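Local coordinates for protein NH(3)-dependent NAD(+) synthetase (Francisella tularensis subsp. holarctica LVS, PDB 3FIU) that belongs to the NAD synthase family of the HUP clan and holds adenosine monophosphate, pyrophosphate and magnesium in a pocket of its alpha/beta fold, at residues Q112-I115 with K116-Q120; W233-R236 with S237-K240. All coordinates share one frame; numbering follows the deposited sequence.

Contact 1: residues Q112-I115 with K116-Q120; sequences QLVI and KGNAQ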
ATOM      1  N   GLN A 112       3.675  -3.246 -20.173  1.00 40.83           N
ATOM      2  CA  GLN A 112       4.720  -2.392 -19.607  1.00 41.54           C
ATOM      3  C   GLN A 112       4.188  -0.996 -19.206  1.00 39.78           C
ATOM      4  O   GLN A 112       4.623  -0.423 -18.202  1.00 37.77           O
ATOM      5  CB  GLN A 112       5.906  -2.302 -20.571  1.00 41.91           C
ATOM      6  CG  GLN A 112       7.292  -2.458 -19.920  1.00 50.29           C
ATOM      7  CD  GLN A 112       7.427  -3.686 -18.985  1.00 51.47           C
ATOM      8  OE1 GLN A 112       7.338  -4.836 -19.412  1.00 51.78           O
ATOM      9  NE2 GLN A 112       7.642  -3.420 -17.708  1.00 52.81           N
ATOM     10  N   LEU A 113       3.225  -0.469 -19.962  1.00 38.05           N
ATOM     11  CA  LEU A 113       2.627   0.831 -19.641  1.00 38.33           C
ATOM     12  C   LEU A 113       1.813   0.756 -18.338  1.00 36.77           C
ATOM     13  O   LEU A 113       1.775   1.710 -17.558  1.00 34.45           O
ATOM     14  CB  LEU A 113       1.725   1.300 -20.785  1.00 40.03           C
ATOM     15  CG  LEU A 113       1.842   2.737 -21.326  1.00 44.85           C
ATOM     16  CD1 LEU A 113       1.800   3.819 -20.242  1.00 46.79           C
ATOM     17  CD2 LEU A 113       3.108   2.874 -22.177  1.00 49.14           C
ATOM     18  N   VAL A 114       1.150  -0.380 -18.118  1.00 36.46           N
ATOM     19  CA  VAL A 114       0.386  -0.611 -16.886  1.00 35.44           C
ATOM     20  C   VAL A 114       1.330  -0.655 -15.679  1.00 33.63           C
ATOM     21  O   VAL A 114       1.000  -0.157 -14.598  1.00 32.36           O
ATOM     22  CB  VAL A 114      -0.462  -1.915 -16.927  1.00 35.67           C
ATOM     23  CG1 VAL A 114      -1.482  -1.918 -15.780  1.00 35.95           C
ATOM     24  CG2 VAL A 114      -1.186  -2.037 -18.245  1.00 40.16           C
ATOM     25  N   ILE A 115       2.491  -1.266 -15.878  1.00 32.34           N
ATOM     26  CA  ILE A 115       3.501  -1.347 -14.839  1.00 31.06           C
ATOM     27  C   ILE A 115       4.046   0.072 -14.520  1.00 30.34           C
ATOM     28  O   ILE A 115       4.160   0.456 -13.348  1.00 26.30           O
ATOM     29  CB  ILE A 115       4.614  -2.330 -15.247  1.00 33.02           C
ATOM     30  CG1 ILE A 115       4.045  -3.761 -15.291  1.00 33.11           C
ATOM     31  CG2 ILE A 115       5.798  -2.231 -14.298  1.00 32.18           C
ATOM     32  CD1 ILE A 115       4.814  -4.760 -16.167  1.00 34.26           C
ATOM     33  N   LYS A 116       4.342   0.840 -15.570  1.00 27.58           N
ATOM     34  CA  LYS A 116       4.726   2.243 -15.429  1.00 27.92           C
ATOM     35  C   LYS A 116       3.676   3.013 -14.632  1.00 25.64           C
ATOM     36  O   LYS A 116       4.003   3.717 -13.671  1.00 25.30           O
ATOM     37  CB  LYS A 116       4.870   2.903 -16.810  1.00 29.08           C
ATOM     38  CG  LYS A 116       4.991   4.426 -16.759  1.00 33.41           C
ATOM     39  CD  LYS A 116       5.106   4.993 -18.157  1.00 43.14           C
ATOM     40  CE  LYS A 116       5.871   6.296 -18.163  1.00 45.69           C
ATOM     41  NZ  LYS A 116       6.050   6.743 -19.576  1.00 53.20           N
ATOM     42  N   GLY A 117       2.412   2.894 -15.052  1.00 24.65           N
ATOM     43  CA  GLY A 117       1.301   3.604 -14.417  1.00 21.88           C
ATOM     44  C   GLY A 117       1.192   3.245 -12.952  1.00 20.79           C
ATOM     45  O   GLY A 117       0.974   4.124 -12.095  1.00 18.46           O
ATOM     46  N   ASN A 118       1.367   1.965 -12.662  1.00 19.31           N
ATOM     47  CA  ASN A 118       1.272   1.497 -11.274  1.00 18.48           C
ATOM     48  C   ASN A 118       2.421   2.005 -10.394  1.00 17.87           C
ATOM     49  O   ASN A 118       2.208   2.351  -9.228  1.00 17.05           O
ATOM     50  CB  ASN A 118       1.217  -0.021 -11.222  1.00 20.04           C
ATOM     51  CG  ASN A 118      -0.135  -0.584 -11.641  1.00 23.98           C
ATOM     52  OD1 ASN A 118      -1.146   0.119 -11.665  1.00 26.34           O
ATOM     53  ND2 ASN A 118      -0.153  -1.866 -11.959  1.00 23.62           N
ATOM     54  N   ALA A 119       3.635   2.013 -10.942  1.00 16.55           N
ATOM     55  CA  ALA A 119       4.799   2.545 -10.211  1.00 16.36           C
ATOM     56  C   ALA A 119       4.604   4.023  -9.892  1.00 17.51           C
ATOM     57  O   ALA A 119       4.900   4.479  -8.779  1.00 14.98           O
ATOM     58  CB  ALA A 119       6.049   2.380 -11.022  1.00 16.06           C
ATOM     59  N   GLN A 120       4.099   4.782 -10.866  1.00 17.05           N
ATOM     60  CA  GLN A 120       3.880   6.219 -10.616  1.00 17.40           C
ATOM     61  C   GLN A 120       2.815   6.428  -9.562  1.00 17.97           C
ATOM     62  O   GLN A 120       2.937   7.330  -8.733  1.00 16.09           O
ATOM     63  CB  GLN A 120       3.573   6.988 -11.898  1.00 19.02           C
ATOM     64  CG  GLN A 120       4.726   6.933 -12.879  1.00 16.77           C
ATOM     65  CD  GLN A 120       4.500   7.683 -14.187  1.00 25.00           C
ATOM     66  OE1 GLN A 120       5.450   7.909 -14.956  1.00 29.32           O
ATOM     67  NE2 GLN A 120       3.281   8.063 -14.448  1.00 25.82           N
TER

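Contact 2: residues W233-R236 with S237-K240; sequences WHNR and SHHK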
ATOM      1  N   TRP A 233     -13.560  -6.511 -15.674  1.00 28.41           N
ATOM      2  CA  TRP A 233     -12.812  -5.678 -14.724  1.00 28.82           C
ATOM      3  C   TRP A 233     -13.027  -6.073 -13.250  1.00 27.36           C
ATOM      4  O   TRP A 233     -12.066  -6.215 -12.479  1.00 28.33           O
ATOM      5  CB  TRP A 233     -13.167  -4.193 -14.946  1.00 28.02           C
ATOM      6  CG  TRP A 233     -12.481  -3.610 -16.149  1.00 33.34           C
ATOM      7  CD1 TRP A 233     -12.712  -3.923 -17.462  1.00 33.57           C
ATOM      8  CD2 TRP A 233     -11.450  -2.612 -16.153  1.00 38.93           C
ATOM      9  NE1 TRP A 233     -11.878  -3.198 -18.283  1.00 38.95           N
ATOM     10  CE2 TRP A 233     -11.098  -2.376 -17.508  1.00 40.60           C
ATOM     11  CE3 TRP A 233     -10.805  -1.872 -15.147  1.00 39.78           C
ATOM     12  CZ2 TRP A 233     -10.116  -1.433 -17.880  1.00 36.76           C
ATOM     13  CZ3 TRP A 233      -9.830  -0.941 -15.521  1.00 35.90           C
ATOM     14  CH2 TRP A 233      -9.499  -0.728 -16.874  1.00 32.71           C
ATOM     15  N   HIS A 234     -14.278  -6.239 -12.847  1.00 26.62           N
ATOM     16  CA  HIS A 234     -14.587  -6.559 -11.458  1.00 26.72           C
ATOM     17  C   HIS A 234     -13.963  -7.894 -11.095  1.00 31.59           C
ATOM     18  O   HIS A 234     -13.431  -8.054  -9.990  1.00 32.05           O
ATOM     19  CB  HIS A 234     -16.092  -6.636 -11.233  1.00 27.11           C
ATOM     20  CG  HIS A 234     -16.486  -6.919  -9.817  1.00 22.77           C
ATOM     21  ND1 HIS A 234     -16.366  -5.993  -8.809  1.00 23.69           N
ATOM     22  CD2 HIS A 234     -17.009  -8.029  -9.244  1.00 25.84           C
ATOM     23  CE1 HIS A 234     -16.798  -6.514  -7.673  1.00 23.14           C
ATOM     24  NE2 HIS A 234     -17.198  -7.752  -7.913  1.00 26.41           N
ATOM     25  N   ASN A 235     -14.036  -8.845 -12.032  1.00 33.24           N
ATOM     26  CA  ASN A 235     -13.574 -10.207 -11.762  1.00 36.27           C
ATOM     27  C   ASN A 235     -12.075 -10.343 -11.562  1.00 35.43           C
ATOM     28  O   ASN A 235     -11.631 -11.144 -10.745  1.00 37.86           O
ATOM     29  CB  ASN A 235     -14.027 -11.174 -12.862  1.00 36.05           C
ATOM     30  CG  ASN A 235     -15.493 -11.569 -12.726  1.00 41.15           C
ATOM     31  OD1 ASN A 235     -16.118 -11.411 -11.651  1.00 40.96           O
ATOM     32  ND2 ASN A 235     -16.057 -12.098 -13.822  1.00 42.40           N
ATOM     33  N   ARG A 236     -11.300  -9.588 -12.332  1.00 35.49           N
ATOM     34  CA  ARG A 236      -9.856  -9.696 -12.263  1.00 34.34           C
ATOM     35  C   ARG A 236      -9.263  -8.910 -11.079  1.00 34.46           C
ATOM     36  O   ARG A 236      -8.052  -8.961 -10.853  1.00 32.62           O
ATOM     37  CB  ARG A 236      -9.225  -9.270 -13.591  1.00 35.87           C
ATOM     38  CG  ARG A 236      -9.379  -7.807 -13.887  1.00 36.21           C
ATOM     39  CD  ARG A 236      -8.495  -7.409 -15.046  1.00 45.28           C
ATOM     40  NE  ARG A 236      -8.782  -6.036 -15.435  1.00 51.18           N
ATOM     41  CZ  ARG A 236      -8.236  -5.423 -16.477  1.00 53.33           C
ATOM     42  NH1 ARG A 236      -7.362  -6.067 -17.245  1.00 50.14           N
ATOM     43  NH2 ARG A 236      -8.570  -4.163 -16.748  1.00 52.68           N
ATOM     44  N   SER A 237     -10.125  -8.244 -10.303  1.00 32.32           N
ATOM     45  CA  SER A 237      -9.691  -7.386  -9.191  1.00 30.76           C
ATOM     46  C   SER A 237     -10.249  -7.733  -7.810  1.00 28.55           C
ATOM     47  O   SER A 237     -10.289  -6.870  -6.911  1.00 27.42           O
ATOM     48  CB  SER A 237      -9.963  -5.909  -9.529  1.00 28.10           C
ATOM     49  OG  SER A 237     -11.339  -5.649  -9.705  1.00 27.65           O
ATOM     50  N   HIS A 238     -10.679  -8.980  -7.608  1.00 29.20           N
ATOM     51  CA  HIS A 238     -11.228  -9.354  -6.282  1.00 30.27           C
ATOM     52  C   HIS A 238     -10.289  -9.009  -5.141  1.00 29.89           C
ATOM     53  O   HIS A 238     -10.723  -8.489  -4.101  1.00 29.17           O
ATOM     54  CB  HIS A 238     -11.586 -10.855  -6.176  1.00 32.79           C
ATOM     55  CG  HIS A 238     -12.692 -11.277  -7.093  1.00 37.10           C
ATOM     56  ND1 HIS A 238     -13.986 -10.820  -6.956  1.00 42.80           N
ATOM     57  CD2 HIS A 238     -12.694 -12.102  -8.169  1.00 42.02           C
ATOM     58  CE1 HIS A 238     -14.737 -11.349  -7.906  1.00 41.56           C
ATOM     59  NE2 HIS A 238     -13.980 -12.129  -8.658  1.00 42.18           N
ATOM     60  N   HIS A 239      -8.999  -9.313  -5.336  1.00 29.38           N
ATOM     61  CA  HIS A 239      -8.021  -9.180  -4.241  1.00 31.21           C
ATOM     62  C   HIS A 239      -7.572  -7.739  -3.992  1.00 31.94           C
ATOM     63  O   HIS A 239      -7.118  -7.412  -2.894  1.00 32.56           O
ATOM     64  CB  HIS A 239      -6.838 -10.118  -4.457  1.00 30.15           C
ATOM     65  CG  HIS A 239      -7.230 -11.564  -4.479  1.00 30.13           C
ATOM     66  ND1 HIS A 239      -7.248 -12.317  -5.635  1.00 33.49           N
ATOM     67  CD2 HIS A 239      -7.672 -12.381  -3.491  1.00 28.57           C
ATOM     68  CE1 HIS A 239      -7.655 -13.543  -5.352  1.00 31.87           C
ATOM     69  NE2 HIS A 239      -7.927 -13.606  -4.061  1.00 31.36           N
ATOM     70  N   LYS A 240      -7.753  -6.871  -4.988  1.00 31.61           N
ATOM     71  CA  LYS A 240      -7.442  -5.432  -4.845  1.00 32.13           C
ATOM     72  C   LYS A 240      -8.273  -4.736  -3.790  1.00 31.76           C
ATOM     73  O   LYS A 240      -7.866  -3.707  -3.264  1.00 32.09           O
ATOM     74  CB  LYS A 240      -7.632  -4.686  -6.166  1.00 31.72           C
ATOM     75  CG  LYS A 240      -6.545  -4.952  -7.153  1.00 35.97           C
ATOM     76  CD  LYS A 240      -6.895  -4.463  -8.545  1.00 34.49           C
ATOM     77  CE  LYS A 240      -6.250  -3.155  -8.832  1.00 27.26           C
ATOM     78  NZ  LYS A 240      -6.197  -2.899 -10.265  1.00 20.11           N
TER
HETATM   79  O   HOH W   1      -9.728 -11.552  -8.709  1.00 44.75           O
HETATM   80  O   HOH W   2      -7.779  -9.990  -7.758  1.00 39.73           O

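Contact 1: residues Q112-I115 with K116-Q120
L113 and K116 run alongside each other and point the same way, L113 CD1 lying 4.1 Å from K116 CD. K116 has CG anti to the backbone N (chi1 168°) and an extended chain beyond, which carries NZ away from L113 to a hydrogen bond with N65 OD1. V114 and N118, one turn apart, form a second side-by-side pair: V114 CG1 comes within 4.0 Å of N118 ND2. The N118 amide is gripped at both ends, OD1 by T154 OG1 and ND2 by Q133 OE1 of the second subunit, which fixes its rotation. The backbone carrying both pairs is alpha-helical, with four successive i to i+4 bonds: K116 N to Q112 O (2.9 Å), G117 N to L113 O (2.8 Å), N118 N to V114 O and A119 N to I115 O. Q112 NE2 bonds Q134 OE1 of the second subunit; V114 and I115 pack on Q133, and A119 on M126, of that subunit. In this early part of helix 113-135, helix 91-100 packs on K116, A119 and Q120 through Y94 and on A119 also through F97, while the second subunit meets Q112, V114, I115, N118 and also A119.

Contact 2: residues W233-R236 with S237-K240
The H234 and H238 rings meet as an offset edge-to-face pair, the edge of H238 directed at the face of H234, with centroids 5.6 Å apart and planes at 79°. Over the centre of one face of H238 lies the backbone oxygen of H234, 4.1 Å above the ring plane. N235 runs alongside H238 and points the same way, its amide turned 34° from the imidazole. The W233 indole, in turn, has R236 NH2 over the centre of one face, 3.1 Å above its plane, while W233 CE3 lies at the edge of the guanidinium. R236, extended from CG to NE, brings NH2 over the indole.

Between these flat groups S237 turns its hydroxyl back to the end of the helix. With chi1 at 62°, OG stands between the backbone N and the carbonyl carbon, 2.9 Å from W233 O and 3.2 Å from H234 O; its single proton may go to either. S237 N adds a weak bond to H234 O. R241 NH1 bonds S237 OG and R241 NH2 bonds H234 O, so the arginine links the hydroxyl and one carbonyl. Where the chain leaves the helix, water 1 bridges N235 O (2.8 Å) and H238 N (3.0 Å), and water 2 links R236 O to H239 N.

H234 stacks on Y149 and its ND1 bonds Y149 O, and K240 forms a cation-pi contact with F153 and bonds G151 O. The turn thus joins the end of helix 224-235 to the short, weakly bonded helix 238-241, against helix 145-150 and the residues that follow it, while H239 stacks on Y27 of the second subunit.

In the fold
Contact 1 precedes contact 2 along the chain, and the two share no helix: 112-120 lies in the early part of helix 113-135, whereas 233-240 spans the end of helix 224-235 and the start of helix 238-241. Their centres are 18 Å apart and their nearest atoms about 6 Å, without touching. They lie about 16 and 18 Å from the chain centre, in a fold built round a four-stranded parallel sheet, and helix 113-135 leads into its edge strand 137-139. Each contact meets the second subunit, and both send side chains to the segment 149-154. Bound adenosine monophosphate is about 9 Å from the side chain of N118 and about 10 Å from that of W233.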